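Local coordinates for protein protease (Actinomadura keratinilytica, PDB 8C4X) that probably serves as the inhibitory I9-type propeptide of a subtilisin-like (S8 family) protease, itself likely a serine endopeptidase, at residues 61-64 against 65-68. Numbering follows the deposited sequence.
Sequences SKLR and TTPG. Unlike the reference sequence in segment 61-64: Ser-61 (reference Ala).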
loop_
_atom_site.group_PDB
_atom_site.type_symbol
_atom_site.label_atom_id
_atom_site.label_comp_id
_atom_site.label_asym_id
_atom_site.label_seq_id
_atom_site.Cartn_x
_atom_site.Cartn_y
_atom_site.Cartn_z
ATOM N N SER B 61 2.489 9.730 3.071
ATOM C CA SER B 61 3.793 10.385 3.060
ATOM C C SER B 61 4.812 9.589 3.862
ATOM O O SER B 61 5.920 9.313 3.385
ATOM C CB SER B 61 3.676 11.803 3.615
ATOM O OG SER B 61 3.461 12.726 2.570
ATOM N N LYS B 62 4.451 9.207 5.087
ATOM C CA LYS B 62 5.385 8.474 5.931
ATOM C C LYS B 62 5.668 7.086 5.380
ATOM O O LYS B 62 6.791 6.586 5.506
ATOM C CB LYS B 62 4.843 8.386 7.356
ATOM C CG LYS B 62 4.958 9.698 8.125
ATOM C CD LYS B 62 3.847 9.873 9.153
ATOM C CE LYS B 62 4.001 11.192 9.906
ATOM N NZ LYS B 62 3.250 11.205 11.195
ATOM N N LEU B 63 4.676 6.450 4.760
ATOM C CA LEU B 63 4.915 5.123 4.213
ATOM C C LEU B 63 5.894 5.168 3.048
ATOM O O LEU B 63 6.683 4.234 2.864
ATOM C CB LEU B 63 3.595 4.496 3.772
ATOM C CG LEU B 63 3.677 3.023 3.383
ATOM C CD1 LEU B 63 4.021 2.187 4.604
ATOM C CD2 LEU B 63 2.342 2.592 2.794
ATOM N N ARG B 64 5.870 6.241 2.256
ATOM C CA ARG B 64 6.706 6.291 1.064
ATOM C C ARG B 64 8.187 6.203 1.410
ATOM O O ARG B 64 8.982 5.709 0.601
ATOM C CB ARG B 64 6.420 7.565 0.272
ATOM C CG ARG B 64 5.074 7.557 -0.434
ATOM C CD ARG B 64 4.832 8.871 -1.156
ATOM N NE ARG B 64 5.695 9.007 -2.322
ATOM C CZ ARG B 64 5.828 10.122 -3.028
ATOM N NH1 ARG B 64 5.187 11.230 -2.695
ATOM N NH2 ARG B 64 6.628 10.128 -4.090
ATOM N N THR B 65 8.577 6.675 2.595
ATOM C CA THR B 65 9.966 6.633 3.035
ATOM C C THR B 65 10.198 5.595 4.124
ATOM O O THR B 65 11.270 5.586 4.743
ATOM C CB THR B 65 10.410 8.016 3.527
ATOM O OG1 THR B 65 9.571 8.431 4.610
ATOM C CG2 THR B 65 10.308 9.035 2.406
ATOM N N THR B 66 9.228 4.718 4.369
ATOM C CA THR B 66 9.365 3.705 5.404
ATOM C C THR B 66 10.267 2.585 4.900
ATOM O O THR B 66 10.063 2.086 3.785
ATOM C CB THR B 66 7.995 3.138 5.780
ATOM O OG1 THR B 66 7.303 4.069 6.621
ATOM C CG2 THR B 66 8.146 1.833 6.536
ATOM N N PRO B 67 11.274 2.175 5.666
ATOM C CA PRO B 67 12.133 1.075 5.210
ATOM C C PRO B 67 11.315 -0.175 4.924
ATOM O O PRO B 67 10.393 -0.521 5.669
ATOM C CB PRO B 67 13.099 0.850 6.382
ATOM C CG PRO B 67 12.862 1.943 7.355
ATOM C CD PRO B 67 11.678 2.745 6.961
ATOM N N GLY B 68 11.660 -0.853 3.836
ATOM C CA GLY B 68 11.044 -2.115 3.500
ATOM C C GLY B 68 9.896 -2.020 2.520
ATOM O O GLY B 68 9.396 -3.060 2.080
HETATM O O HOH W 1 10.590 3.464 1.514
#
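Thr-66 folds its hydroxyl back over the C-terminal part of helix 57-64, where OG1 donates a hydrogen bond of 2.8 Å to Lys-62 O. The donor stands above the carbonyl plane, 41° out of it, a position OG1 reaches by lying anti to its own carbonyl carbon (chi1 -77°). Lys-62 O also receives weak bonds from Thr-65, one from the backbone N and one, at 3.5 Å, from OG1, so a single carbonyl gathers three donors. Among the backbone bonds, Thr-66 N reaches Leu-63 O at 3.0 Å and nearly straight (162°), an i to i+3 bond that tightens the turn as the chain leaves the helix. A water then donates to Arg-64 O, at 2.9 Å, and to Thr-66 O, bridging the two carbonyls. Apolar contact is slight: Leu-63 CD1 comes to 4.3 Å from Thr-66 CB. A valine in place of Thr-66 would probably cost Lys-62 O its short hydroxyl bond, leaving it to the weak ones from Thr-65 and the exit turn less firmly fixed. Charged ends turn to other partners, Lys-62 NZ to Asp-58 in a salt bridge and Arg-64 NE to Val-4 O. This local turn thus joins helix 57-64 to strand 69-76 of the I9 domain, with Leu-63 packed on Val-69 and Ile-72 of that strand.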